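Local coordinates for protein cytosolic phospholipase A2 delta (Homo sapiens, PDB 5IZ5) that hydrolyses glycerophospholipids at the sn-2 position in a calcium-dependent manner, preferring linoleic acid there, to release a fatty acid and a lysophospholipid, at residues K186-K194 with E222-S230. The protein carries 3 engineered substitutions. Numbering follows the deposited sequence.
Sequences KLELELVLK and ELSGRLRSS
E222 O and K194 N are joined by a water that donates to the carbonyl and accepts from the amide; L193 CD1 also rests 3.3 Å from E222 O. E222 OE1 is hydrogen-bonded to T245 OG1, on neighbouring strand 244-248. L223 CD1 lies near both L191 CB and L193 CB, on the face where F211, F213 and V170 complete the apolar layer. S224 then pairs with V192 through two backbone bonds, both in the carbonyl plane, S224 N lying 2.9 Å from V192 O, while S224 OG, on the other face, sits 3.4 Å from V192 CB. At G225, the absent side chain leaves room for L191 CD2 to lie over its CA. The two segment axes run antiparallel at 167°, as inner neighbours in a four-stranded sheet of what is probably a second C2-type β-sandwich, whose other sheet supplies V170 and F213. R226 bonds with E190 through both backbone amides, the bond from R226 N to E190 O being longer, 3.2 Å, and bent. L227 CD1 presses on strand 188-193, 3.4 Å from L189 CA, tighter than usual carbon contact, and L227 CG meets L187 CG at about a right angle. R228 pairs with E188 through two backbone bonds, the one from E188 N to R228 O almost straight at 177°. With CG anti to the backbone N and the chain extended beyond it, E190 carries its carboxylate out to the R228 guanidinium, OE2 lying over one face. E190 OE1 is 3.3 Å from R228 NH1 but well out of the guanidinium plane, so no N-H points at it and the salt bridge rests on charge; the two planes are 73° apart. A leucine in place of E190 would probably leave R228 without its salt-bridge partner and take the nearby negative charge from R226, whose NE stands 3.0 Å from R228 NH2, donor facing donor. S229 CB ends the contact against L187 CD1.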
ATOM      1  N   LYS B 186       2.597 -34.334 -26.633  1.00 83.77           N
ATOM      2  CA  LYS B 186       1.322 -35.015 -26.813  1.00 81.31           C
ATOM      3  C   LYS B 186       0.236 -34.003 -27.207  1.00 77.97           C
ATOM      4  O   LYS B 186       0.501 -33.010 -27.903  1.00 74.52           O
ATOM      5  CB  LYS B 186       0.966 -35.823 -25.538  1.00 83.40           C
ATOM      6  CG  LYS B 186       0.198 -37.128 -25.794  1.00 84.07           C
ATOM      7  CD  LYS B 186      -0.519 -37.664 -24.551  1.00 84.58           C
ATOM      8  CE  LYS B 186      -1.776 -38.444 -24.925  1.00 84.66           C
ATOM      9  NZ  LYS B 186      -2.468 -39.023 -23.740  1.00 84.70           N
ATOM     10  N   LEU B 187      -0.996 -34.314 -26.830  1.00 74.34           N
ATOM     11  CA  LEU B 187      -2.116 -33.389 -26.896  1.00 71.86           C
ATOM     12  C   LEU B 187      -2.054 -32.332 -25.809  1.00 68.95           C
ATOM     13  O   LEU B 187      -1.684 -32.617 -24.668  1.00 69.79           O
ATOM     14  CB  LEU B 187      -3.420 -34.163 -26.717  1.00 71.11           C
ATOM     15  CG  LEU B 187      -4.170 -34.803 -27.886  1.00 70.53           C
ATOM     16  CD1 LEU B 187      -3.377 -34.712 -29.179  1.00 69.12           C
ATOM     17  CD2 LEU B 187      -4.651 -36.216 -27.580  1.00 69.57           C
ATOM     18  N   GLU B 188      -2.439 -31.114 -26.179  1.00 66.47           N
ATOM     19  CA  GLU B 188      -2.614 -30.029 -25.224  1.00 63.40           C
ATOM     20  C   GLU B 188      -4.105 -29.711 -25.066  1.00 58.20           C
ATOM     21  O   GLU B 188      -4.777 -29.370 -26.038  1.00 55.19           O
ATOM     22  CB  GLU B 188      -1.853 -28.791 -25.696  1.00 65.74           C
ATOM     23  CG  GLU B 188      -1.285 -27.954 -24.562  1.00 69.49           C
ATOM     24  CD  GLU B 188      -0.586 -26.696 -25.041  1.00 72.94           C
ATOM     25  OE1 GLU B 188      -0.547 -26.451 -26.268  1.00 74.03           O
ATOM     26  OE2 GLU B 188      -0.073 -25.947 -24.181  1.00 78.43           O
ATOM     27  N   LEU B 189      -4.612 -29.841 -23.844  1.00 55.28           N
ATOM     28  CA  LEU B 189      -5.985 -29.455 -23.510  1.00 53.19           C
ATOM     29  C   LEU B 189      -6.050 -27.960 -23.222  1.00 52.27           C
ATOM     30  O   LEU B 189      -5.296 -27.460 -22.387  1.00 52.89           O
ATOM     31  CB  LEU B 189      -6.467 -30.220 -22.275  1.00 54.31           C
ATOM     32  CG  LEU B 189      -7.833 -29.827 -21.694  1.00 54.98           C
ATOM     33  CD1 LEU B 189      -8.973 -30.150 -22.653  1.00 55.65           C
ATOM     34  CD2 LEU B 189      -8.062 -30.522 -20.362  1.00 55.10           C
ATOM     35  N   GLU B 190      -6.950 -27.253 -23.899  1.00 49.96           N
ATOM     36  CA  GLU B 190      -7.173 -25.826 -23.636  1.00 49.59           C
ATOM     37  C   GLU B 190      -8.585 -25.602 -23.098  1.00 49.31           C
ATOM     38  O   GLU B 190      -9.564 -25.906 -23.785  1.00 47.44           O
ATOM     39  CB  GLU B 190      -6.960 -24.988 -24.897  1.00 50.25           C
ATOM     40  CG  GLU B 190      -7.420 -23.539 -24.757  1.00 53.03           C
ATOM     41  CD  GLU B 190      -7.150 -22.697 -25.986  1.00 56.37           C
ATOM     42  OE1 GLU B 190      -6.008 -22.225 -26.149  1.00 61.81           O
ATOM     43  OE2 GLU B 190      -8.089 -22.491 -26.781  1.00 59.99           O
ATOM     44  N   LEU B 191      -8.668 -25.061 -21.880  1.00 46.83           N
ATOM     45  CA  LEU B 191      -9.936 -24.711 -21.237  1.00 45.30           C
ATOM     46  C   LEU B 191     -10.070 -23.197 -21.140  1.00 44.55           C
ATOM     47  O   LEU B 191      -9.163 -22.517 -20.650  1.00 45.90           O
ATOM     48  CB  LEU B 191     -10.007 -25.302 -19.833  1.00 45.62           C
ATOM     49  CG  LEU B 191      -9.885 -26.818 -19.717  1.00 47.08           C
ATOM     50  CD1 LEU B 191      -9.736 -27.217 -18.260  1.00 47.33           C
ATOM     51  CD2 LEU B 191     -11.089 -27.509 -20.342  1.00 48.96           C
ATOM     52  N   VAL B 192     -11.197 -22.672 -21.605  1.00 42.25           N
ATOM     53  CA  VAL B 192     -11.444 -21.238 -21.589  1.00 41.56           C
ATOM     54  C   VAL B 192     -12.763 -20.953 -20.897  1.00 43.20           C
ATOM     55  O   VAL B 192     -13.782 -21.573 -21.214  1.00 41.30           O
ATOM     56  CB  VAL B 192     -11.506 -20.655 -23.012  1.00 41.91           C
ATOM     57  CG1 VAL B 192     -11.611 -19.137 -22.969  1.00 40.91           C
ATOM     58  CG2 VAL B 192     -10.282 -21.071 -23.815  1.00 42.29           C
ATOM     59  N   LEU B 193     -12.734 -20.009 -19.957  1.00 43.29           N
ATOM     60  CA  LEU B 193     -13.930 -19.556 -19.265  1.00 42.67           C
ATOM     61  C   LEU B 193     -13.874 -18.038 -19.187  1.00 44.46           C
ATOM     62  O   LEU B 193     -13.318 -17.468 -18.238  1.00 45.08           O
ATOM     63  CB  LEU B 193     -14.016 -20.210 -17.879  1.00 42.36           C
ATOM     64  CG  LEU B 193     -15.150 -19.869 -16.898  1.00 42.29           C
ATOM     65  CD1 LEU B 193     -16.391 -19.288 -17.550  1.00 42.34           C
ATOM     66  CD2 LEU B 193     -15.504 -21.082 -16.046  1.00 41.18           C
ATOM     67  N   LYS B 194     -14.446 -17.393 -20.203  1.00 44.32           N
ATOM     68  CA  LYS B 194     -14.429 -15.938 -20.305  1.00 46.87           C
ATOM     69  C   LYS B 194     -15.098 -15.291 -19.097  1.00 45.36           C
ATOM     70  O   LYS B 194     -16.212 -15.652 -18.733  1.00 44.11           O
ATOM     71  CB  LYS B 194     -15.156 -15.452 -21.558  1.00 50.51           C
ATOM     72  CG  LYS B 194     -14.298 -15.169 -22.773  1.00 55.73           C
ATOM     73  CD  LYS B 194     -15.100 -14.269 -23.712  1.00 61.91           C
ATOM     74  CE  LYS B 194     -14.298 -13.066 -24.187  1.00 66.04           C
ATOM     75  NZ  LYS B 194     -15.178 -11.978 -24.698  1.00 66.69           N
ATOM     76  N   GLU B 222     -19.531 -19.269 -20.477  1.00 50.31           N
ATOM     77  CA  GLU B 222     -19.434 -20.685 -20.813  1.00 50.16           C
ATOM     78  C   GLU B 222     -18.025 -21.180 -20.598  1.00 49.15           C
ATOM     79  O   GLU B 222     -17.084 -20.393 -20.610  1.00 47.23           O
ATOM     80  CB  GLU B 222     -19.810 -20.896 -22.277  1.00 52.43           C
ATOM     81  CG  GLU B 222     -18.970 -20.075 -23.246  1.00 55.29           C
ATOM     82  CD  GLU B 222     -19.438 -20.200 -24.675  1.00 59.24           C
ATOM     83  OE1 GLU B 222     -19.196 -21.259 -25.266  1.00 60.98           O
ATOM     84  OE2 GLU B 222     -20.041 -19.245 -25.210  1.00 62.83           O
ATOM     85  N   LEU B 223     -17.890 -22.486 -20.407  1.00 49.02           N
ATOM     86  CA  LEU B 223     -16.595 -23.139 -20.448  1.00 51.12           C
ATOM     87  C   LEU B 223     -16.469 -23.830 -21.794  1.00 53.25           C
ATOM     88  O   LEU B 223     -17.308 -24.665 -22.147  1.00 55.16           O
ATOM     89  CB  LEU B 223     -16.460 -24.186 -19.346  1.00 51.15           C
ATOM     90  CG  LEU B 223     -15.142 -24.977 -19.434  1.00 54.06           C
ATOM     91  CD1 LEU B 223     -14.047 -24.308 -18.625  1.00 54.21           C
ATOM     92  CD2 LEU B 223     -15.331 -26.417 -18.989  1.00 54.53           C
ATOM     93  N   SER B 224     -15.420 -23.498 -22.538  1.00 53.94           N
ATOM     94  CA  SER B 224     -15.112 -24.203 -23.781  1.00 54.34           C
ATOM     95  C   SER B 224     -13.843 -25.032 -23.618  1.00 56.40           C
ATOM     96  O   SER B 224     -12.892 -24.602 -22.962  1.00 55.69           O
ATOM     97  CB  SER B 224     -14.967 -23.226 -24.940  1.00 53.97           C
ATOM     98  OG  SER B 224     -13.799 -22.445 -24.803  1.00 57.38           O
ATOM     99  N   GLY B 225     -13.847 -26.223 -24.213  1.00 58.37           N
ATOM    100  CA  GLY B 225     -12.751 -27.180 -24.091  1.00 57.92           C
ATOM    101  C   GLY B 225     -12.377 -27.775 -25.436  1.00 58.57           C
ATOM    102  O   GLY B 225     -13.246 -28.080 -26.257  1.00 57.07           O
ATOM    103  N   ARG B 226     -11.080 -27.959 -25.656  1.00 56.95           N
ATOM    104  CA  ARG B 226     -10.606 -28.555 -26.900  1.00 58.91           C
ATOM    105  C   ARG B 226      -9.201 -29.127 -26.756  1.00 58.57           C
ATOM    106  O   ARG B 226      -8.430 -28.721 -25.874  1.00 54.88           O
ATOM    107  CB  ARG B 226     -10.660 -27.565 -28.065  1.00 61.37           C
ATOM    108  CG  ARG B 226      -9.814 -26.313 -27.876  1.00 64.66           C
ATOM    109  CD  ARG B 226      -9.114 -25.891 -29.158  1.00 69.31           C
ATOM    110  NE  ARG B 226      -9.953 -25.008 -29.973  1.00 74.23           N
ATOM    111  CZ  ARG B 226     -10.512 -25.315 -31.149  1.00 77.84           C
ATOM    112  NH1 ARG B 226     -10.364 -26.515 -31.715  1.00 78.65           N
ATOM    113  NH2 ARG B 226     -11.241 -24.394 -31.771  1.00 78.92           N
ATOM    114  N   LEU B 227      -8.888 -30.073 -27.634  1.00 57.95           N
ATOM    115  CA  LEU B 227      -7.572 -30.699 -27.687  1.00 58.88           C
ATOM    116  C   LEU B 227      -6.831 -30.263 -28.941  1.00 61.22           C
ATOM    117  O   LEU B 227      -7.387 -30.299 -30.037  1.00 61.26           O
ATOM    118  CB  LEU B 227      -7.713 -32.222 -27.674  1.00 57.29           C
ATOM    119  CG  LEU B 227      -7.477 -33.027 -26.389  1.00 56.70           C
ATOM    120  CD1 LEU B 227      -7.166 -32.190 -25.158  1.00 57.32           C
ATOM    121  CD2 LEU B 227      -8.651 -33.959 -26.124  1.00 55.56           C
ATOM    122  N   ARG B 228      -5.574 -29.859 -28.764  1.00 67.76           N
ATOM    123  CA  ARG B 228      -4.706 -29.437 -29.864  1.00 74.07           C
ATOM    124  C   ARG B 228      -3.433 -30.278 -29.914  1.00 78.27           C
ATOM    125  O   ARG B 228      -2.924 -30.716 -28.871  1.00 76.86           O
ATOM    126  CB  ARG B 228      -4.316 -27.970 -29.700  1.00 76.68           C
ATOM    127  CG  ARG B 228      -5.101 -27.013 -30.585  1.00 79.31           C
ATOM    128  CD  ARG B 228      -5.036 -25.573 -30.080  1.00 82.02           C
ATOM    129  NE  ARG B 228      -6.286 -24.861 -30.347  1.00 85.29           N
ATOM    130  CZ  ARG B 228      -6.529 -23.598 -29.999  1.00 89.91           C
ATOM    131  NH1 ARG B 228      -5.602 -22.872 -29.374  1.00 91.35           N
ATOM    132  NH2 ARG B 228      -7.708 -23.052 -30.281  1.00 89.50           N
ATOM    133  N   SER B 229      -2.916 -30.465 -31.132  1.00 84.89           N
ATOM    134  CA  SER B 229      -1.627 -31.114 -31.362  1.00 89.91           C
ATOM    135  C   SER B 229      -0.834 -30.355 -32.433  1.00 94.01           C
ATOM    136  O   SER B 229      -1.370 -29.467 -33.109  1.00 94.48           O
ATOM    137  CB  SER B 229      -1.809 -32.576 -31.773  1.00 89.80           C
ATOM    138  OG  SER B 229      -2.116 -32.691 -33.150  1.00 89.39           O
ATOM    139  N   SER B 230       0.444 -30.704 -32.574  1.00 97.15           N
ATOM    140  CA  SER B 230       1.295 -30.131 -33.614  1.00 98.39           C
ATOM    141  C   SER B 230       0.844 -30.577 -35.004  1.00 97.60           C
ATOM    142  O   SER B 230       0.621 -29.751 -35.891  1.00 96.10           O
ATOM    143  CB  SER B 230       2.752 -30.539 -33.386  1.00 98.47           C
ATOM    144  OG  SER B 230       2.856 -31.947 -33.184  1.00100.49           O
TER
HETATM  145  O   HOH W   1     -15.734 -18.662 -22.334  1.00 45.09           O